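Local atomic coordinates of Exo-beta-1,4-mannosidase (Rhizomucor miehei, PDB entry 4LYP), a protein that probably hydrolyses beta-mannosidic bonds at the non-reducing ends of mannose-containing sugars, as an extracellular family 5 glycoside hydrolase with transglycosylation activity. Residues S321-A326 with R382-S387; E336-A341 with K370-I375. One frame throughout, in Å; residues are numbered along the deposited sequence. Where two conformers were deposited one is given.

How the contacts relate
Both contacts are buried and belong to the outer layer of the barrel, where helices pack around the strands. Contact 1 joins helix 308-329 to the turn that leads from helix 362-380 into strand 386-394; contact 2 joins strand 333-338 to helix 362-380 and lies inside the chain loop that contact 1 closes. Their chemistry follows their place. At the turn, backbone carbonyls have left helical bonding, and contact 1 mixes a hydrogen bond and a bridging water with the edge of Phe384. Contact 2, between strand and helix, is wholly apolar. The two adjoin directly: Ser387 packs on Phe372, and Gly386 on Ile375.

Contact 1: S321-A326 with R382-S387; sequences SRSKWA and RSFSGS. With GAI (guanidine), chain D.
The carbonyl oxygen of Ser383 is gripped twice from the side of helix 308-329. Ser323 donates its hydroxyl, OG lying 2.8 Å from Ser383 O, and water 1 donates a second hydrogen bond to Ser383 O, at 2.9 Å. The hydroxyl approaches at a C=O...donor angle of 132° and stands 26° off the carbonyl plane. In the first torsion of Ser323, OG is set opposite the backbone N (chi1 174°), on the flank of the helix that faces Ser383. The same water donates to Ser323 O at 2.8 Å, which makes it a bridge between a helical carbonyl and the carbonyl of the turn, alongside the direct bond.

Next to this bond, Phe384 brings the edge of its ring up to the serine, with CD2 3.9 Å from Ser323 CB and that carbon lying in the ring plane. Ile333, Met335 and Leu378 also pack on the ring, so helix 308-329 shares it with strand 333-338 and helix 362-380. In this TIM barrel the turn joins helix to strand: a Schellman motif with Arg382 at C-prime, a place its positive phi fits, ends helix 362-380, and the chain then enters strand 386-394. One nitrogen of a guanidine molecule, N1, lies at the edge of the Arg382 guanidinium near its plane, 2.9 Å from Arg382 NE; Lys46 O accepts a hydrogen bond from the ligand, while Asp44 forms a salt bridge with Arg382 NH1.

On helix 308-329 itself, Arg322 folds back to give NH1 to Ser321 OG at 2.9 Å, in the guanidinium plane, while Trp325 CH2 sits 3.4 Å above the centre of that guanidinium.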
loop_
_atom_site.group_PDB
_atom_site.type_symbol
_atom_site.label_atom_id
_atom_site.label_comp_id
_atom_site.label_asym_id
_atom_site.label_seq_id
_atom_site.Cartn_x
_atom_site.Cartn_y
_atom_site.Cartn_z
ATOM N N SER A 321 7.961 19.263 -2.346
ATOM C CA SER A 321 6.697 19.968 -2.079
ATOM C C SER A 321 5.892 19.224 -1.026
ATOM O O SER A 321 5.329 19.818 -0.091
ATOM C CB SER A 321 5.933 20.236 -3.345
ATOM O OG SER A 321 5.618 19.002 -4.007
ATOM N N ARG A 322 5.823 17.876 -1.107
ATOM C CA ARG A 322 5.011 17.115 -0.164
ATOM C C ARG A 322 5.656 17.149 1.244
ATOM O O ARG A 322 4.948 17.197 2.262
ATOM C CB ARG A 322 4.756 15.671 -0.643
ATOM C CG ARG A 322 3.548 15.584 -1.588
ATOM C CD ARG A 322 3.615 16.523 -2.785
ATOM N NE ARG A 322 2.507 16.312 -3.694
ATOM C CZ ARG A 322 2.292 17.039 -4.786
ATOM N NH1 ARG A 322 3.152 18.008 -5.061
ATOM N NH2 ARG A 322 1.244 16.773 -5.566
ATOM N N SER A 323 7.008 17.175 1.317
ATOM C CA SER A 323 7.722 17.312 2.591
ATOM C C SER A 323 7.274 18.638 3.230
ATOM O O SER A 323 7.019 18.694 4.451
ATOM C CB SER A 323 9.208 17.268 2.364
ATOM O OG SER A 323 9.887 17.539 3.609
ATOM N N LYS A 324 7.136 19.705 2.416
ATOM C CA LYS A 324 6.757 20.974 2.987
ATOM C C LYS A 324 5.285 20.953 3.505
ATOM O O LYS A 324 4.965 21.508 4.562
ATOM C CB LYS A 324 6.952 22.049 1.926
ATOM C CG LYS A 324 8.427 22.413 1.729
ATOM C CD LYS A 324 8.955 23.270 2.855
ATOM C CE LYS A 324 10.164 24.131 2.488
ATOM N NZ LYS A 324 10.406 25.170 3.548
ATOM N N TRP A 325 4.383 20.275 2.765
ATOM C CA TRP A 325 3.005 20.179 3.200
ATOM C C TRP A 325 2.937 19.472 4.550
ATOM O O TRP A 325 2.146 19.826 5.458
ATOM C CB TRP A 325 2.167 19.472 2.179
ATOM C CG TRP A 325 2.051 20.172 0.869
ATOM C CD1 TRP A 325 2.469 21.430 0.528
ATOM C CD2 TRP A 325 1.424 19.635 -0.319
ATOM N NE1 TRP A 325 2.199 21.665 -0.791
ATOM C CE2 TRP A 325 1.575 20.622 -1.366
ATOM C CE3 TRP A 325 0.882 18.380 -0.629
ATOM C CZ2 TRP A 325 1.104 20.399 -2.666
ATOM C CZ3 TRP A 325 0.398 18.221 -1.919
ATOM C CH2 TRP A 325 0.493 19.194 -2.894
ATOM N N ALA A 326 3.706 18.383 4.665
ATOM C CA ALA A 326 3.688 17.644 5.946
ATOM C C ALA A 326 4.246 18.510 7.089
ATOM O O ALA A 326 3.732 18.487 8.212
ATOM C CB ALA A 326 4.475 16.358 5.811
ATOM N N ARG A 382 15.229 15.237 9.237
ATOM C CA ARG A 382 13.944 14.956 9.884
ATOM C C ARG A 382 12.759 15.641 9.132
ATOM O O ARG A 382 11.780 16.039 9.749
ATOM C CB ARG A 382 13.925 15.146 11.421
ATOM C CG ARG A 382 14.959 14.277 12.133
ATOM C CD ARG A 382 14.907 14.500 13.633
ATOM N NE ARG A 382 13.653 13.884 14.205
ATOM C CZ ARG A 382 12.834 14.471 15.090
ATOM N NH1 ARG A 382 12.973 15.768 15.457
ATOM N NH2 ARG A 382 11.814 13.749 15.603
ATOM N N SER A 383 12.804 15.571 7.801
ATOM C CA SER A 383 11.740 16.118 6.955
ATOM C C SER A 383 11.012 15.021 6.177
ATOM O O SER A 383 10.146 15.334 5.395
ATOM C CB SER A 383 12.325 17.146 5.973
ATOM O OG SER A 383 12.892 18.179 6.761
ATOM N N PHE A 384 11.417 13.766 6.306
ATOM C CA PHE A 384 10.807 12.645 5.581
ATOM C C PHE A 384 11.123 11.428 6.391
ATOM O O PHE A 384 12.194 11.331 6.970
ATOM C CB PHE A 384 11.406 12.504 4.142
ATOM C CG PHE A 384 10.355 12.318 3.061
ATOM C CD1 PHE A 384 9.920 11.024 2.786
ATOM C CD2 PHE A 384 9.770 13.378 2.430
ATOM C CE1 PHE A 384 8.982 10.809 1.830
ATOM C CE2 PHE A 384 8.784 13.195 1.482
ATOM C CZ PHE A 384 8.379 11.890 1.202
ATOM N N SER A 385 10.206 10.471 6.405
ATOM C CA SER A 385 10.385 9.320 7.268
ATOM C C SER A 385 10.711 8.010 6.552
ATOM O O SER A 385 11.061 7.073 7.212
ATOM C CB SER A 385 9.207 9.114 8.206
ATOM O OG SER A 385 9.198 10.063 9.254
ATOM N N GLY A 386 10.628 7.980 5.235
ATOM C CA GLY A 386 10.989 6.794 4.435
ATOM C C GLY A 386 9.934 6.568 3.366
ATOM O O GLY A 386 9.263 7.478 2.897
ATOM N N SER A 387 9.880 5.302 2.893
ATOM C CA SER A 387 9.131 4.999 1.688
ATOM C C SER A 387 8.790 3.507 1.637
ATOM O O SER A 387 9.430 2.665 2.317
ATOM C CB SER A 387 9.935 5.380 0.422
ATOM O OG SER A 387 11.185 4.696 0.396
HETATM C C GAI D . 12.979 10.585 12.530
HETATM N N1 GAI D . 13.575 11.029 13.785
HETATM N N2 GAI D . 12.173 11.181 11.503
HETATM N N3 GAI D . 13.090 9.335 12.256
HETATM O O HOH W 1 8.332 17.321 6.469
#

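Contact 2: E336-A341 with K370-I375; sequences EEFGMA and KAFNQI
Phe338 and Phe372 carry this contact, reaching towards each other from a barrel strand and the helix that follows it. Strand 333-338, helix 362-380 and strand 386-394 form one beta-alpha-beta crossover of the TIM barrel, and Phe338 bonds through its backbone to Trp390 of the second strand. Its side chain points outward to the helix, whereas Glu337, next before it, bonds to Trp293 of the inner guanidine pocket and forms a salt bridge with Arg97.

Along the helix, Lys370 faces outward and pairs with Glu366. Ala371 turns its methyl towards the strand, and Phe338 covers part of it, at a looser approach of 4.6 Å between Ala371 CB and Phe338 CE2. The close touch comes at Phe372. Its CE1 lies 3.6 Å from Phe338 CZ, and the neighbouring CZ of Phe372 is 3.8 Å from that same Phe338 CZ. Relative to Phe338, these carbons arrive at the ring edge, near its plane; the two ring planes are nearly perpendicular, at 88°, with centroids 5.7 Å apart. Phe338 gets there by placing CG between its backbone N and carbonyl carbon (chi1 72°), which swings the ring out to the helix. Tyr368 meets the Phe338 ring too, and Tyr436 stacks on Phe372, so each ring has a further aromatic neighbour.

Gln374 gives NE2 to His316 O on helix 308-329. Ile375, a turn on from Ala371, again points back towards the strand, but its CD1 stays 5.6 Å from Phe338 CE1.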
loop_
_atom_site.group_PDB
_atom_site.type_symbol
_atom_site.label_atom_id
_atom_site.label_comp_id
_atom_site.label_asym_id
_atom_site.label_seq_id
_atom_site.Cartn_x
_atom_site.Cartn_y
_atom_site.Cartn_z
ATOM N N GLU A 336 4.569 6.123 0.526
ATOM C CA GLU A 336 4.202 4.728 0.773
ATOM C C GLU A 336 3.879 3.984 -0.544
ATOM O O GLU A 336 3.588 2.790 -0.469
ATOM C CB GLU A 336 3.046 4.599 1.766
ATOM C CG GLU A 336 1.742 5.007 1.170
ATOM C CD GLU A 336 0.538 4.797 2.065
ATOM O OE1 GLU A 336 0.731 4.309 3.209
ATOM O OE2 GLU A 336 -0.584 5.108 1.605
ATOM N N GLU A 337 3.909 4.674 -1.677
ATOM C CA GLU A 337 3.908 4.004 -2.997
ATOM C C GLU A 337 4.738 4.837 -3.924
ATOM O O GLU A 337 4.587 6.079 -3.984
ATOM C CB GLU A 337 2.530 3.927 -3.659
ATOM C CG GLU A 337 1.503 3.090 -2.893
ATOM C CD GLU A 337 0.272 2.802 -3.744
ATOM O OE1 GLU A 337 0.242 3.125 -4.944
ATOM O OE2 GLU A 337 -0.718 2.228 -3.189
ATOM N N PHE A 338 5.489 4.161 -4.795
ATOM C CA PHE A 338 6.041 4.739 -6.032
ATOM C C PHE A 338 6.548 3.599 -6.857
ATOM O O PHE A 338 6.880 2.524 -6.313
ATOM C CB PHE A 338 7.162 5.782 -5.768
ATOM C CG PHE A 338 8.447 5.179 -5.304
ATOM C CD1 PHE A 338 8.654 4.729 -3.987
ATOM C CD2 PHE A 338 9.476 4.976 -6.235
ATOM C CE1 PHE A 338 9.836 4.100 -3.607
ATOM C CE2 PHE A 338 10.673 4.349 -5.825
ATOM C CZ PHE A 338 10.849 3.934 -4.524
ATOM N N GLY A 339 6.721 3.831 -8.161
ATOM C CA GLY A 339 7.268 2.736 -8.979
ATOM C C GLY A 339 7.428 3.212 -10.410
ATOM O O GLY A 339 7.077 4.311 -10.809
ATOM N N MET A 340 8.047 2.315 -11.211
ATOM C CA MET A 340 8.331 2.587 -12.630
ATOM C C MET A 340 8.392 1.239 -13.354
ATOM O O MET A 340 8.796 0.230 -12.780
ATOM C CB MET A 340 9.620 3.398 -12.766
ATOM C CG MET A 340 10.009 3.686 -14.181
ATOM S SD MET A 340 11.342 4.907 -14.355
ATOM C CE MET A 340 10.428 6.440 -14.067
ATOM N N ALA A 341 7.997 1.316 -14.631
ATOM C CA ALA A 341 7.979 0.171 -15.538
ATOM C C ALA A 341 9.405 -0.251 -15.910
ATOM O O ALA A 341 10.399 0.453 -15.689
ATOM C CB ALA A 341 7.234 0.571 -16.801
ATOM N N LYS A 370 17.723 7.642 -7.400
ATOM C CA LYS A 370 17.669 9.062 -7.165
ATOM C C LYS A 370 16.626 9.417 -6.134
ATOM O O LYS A 370 16.830 10.309 -5.279
ATOM C CB LYS A 370 17.453 9.813 -8.471
ATOM C CG LYS A 370 18.702 9.748 -9.323
ATOM C CD LYS A 370 18.538 10.413 -10.670
ATOM C CE LYS A 370 19.852 10.534 -11.432
ATOM N NZ LYS A 370 19.657 11.182 -12.806
ATOM N N ALA A 371 15.443 8.794 -6.179
ATOM C CA ALA A 371 14.397 9.071 -5.187
ATOM C C ALA A 371 14.972 8.686 -3.822
ATOM O O ALA A 371 14.803 9.466 -2.834
ATOM C CB ALA A 371 13.132 8.258 -5.507
ATOM N N PHE A 372 15.554 7.497 -3.704
ATOM C CA PHE A 372 16.106 7.040 -2.440
ATOM C C PHE A 372 17.158 7.984 -1.922
ATOM O O PHE A 372 17.182 8.288 -0.735
ATOM C CB PHE A 372 16.738 5.659 -2.667
ATOM C CG PHE A 372 15.702 4.509 -2.777
ATOM C CD1 PHE A 372 14.418 4.567 -2.213
ATOM C CD2 PHE A 372 16.096 3.331 -3.442
ATOM C CE1 PHE A 372 13.582 3.489 -2.301
ATOM C CE2 PHE A 372 15.237 2.244 -3.485
ATOM C CZ PHE A 372 13.966 2.324 -2.949
ATOM N N ASN A 373 18.105 8.440 -2.768
ATOM C CA ASN A 373 19.121 9.308 -2.267
ATOM C C ASN A 373 18.545 10.645 -1.760
ATOM O O ASN A 373 19.007 11.188 -0.741
ATOM C CB ASN A 373 20.149 9.597 -3.338
ATOM C CG ASN A 373 21.063 8.401 -3.603
ATOM O OD1 ASN A 373 21.167 7.489 -2.739
ATOM N ND2 ASN A 373 21.716 8.420 -4.718
ATOM N N GLN A 374 17.489 11.136 -2.395
ATOM C CA GLN A 374 16.837 12.342 -1.921
ATOM C C GLN A 374 16.161 12.072 -0.577
ATOM O O GLN A 374 16.186 12.935 0.328
ATOM C CB GLN A 374 15.858 12.864 -2.985
ATOM C CG GLN A 374 15.290 14.204 -2.573
ATOM C CD GLN A 374 14.366 14.753 -3.646
ATOM O OE1 GLN A 374 14.164 14.119 -4.693
ATOM N NE2 GLN A 374 13.768 15.927 -3.423
ATOM N N ILE A 375 15.459 10.934 -0.458
ATOM C CA ILE A 375 14.816 10.608 0.783
ATOM C C ILE A 375 15.831 10.492 1.930
ATOM O O ILE A 375 15.590 10.977 3.045
ATOM C CB ILE A 375 13.966 9.340 0.674
ATOM C CG1 ILE A 375 12.765 9.590 -0.243
ATOM C CG2 ILE A 375 13.479 8.898 2.068
ATOM C CD1 ILE A 375 12.095 8.311 -0.714
#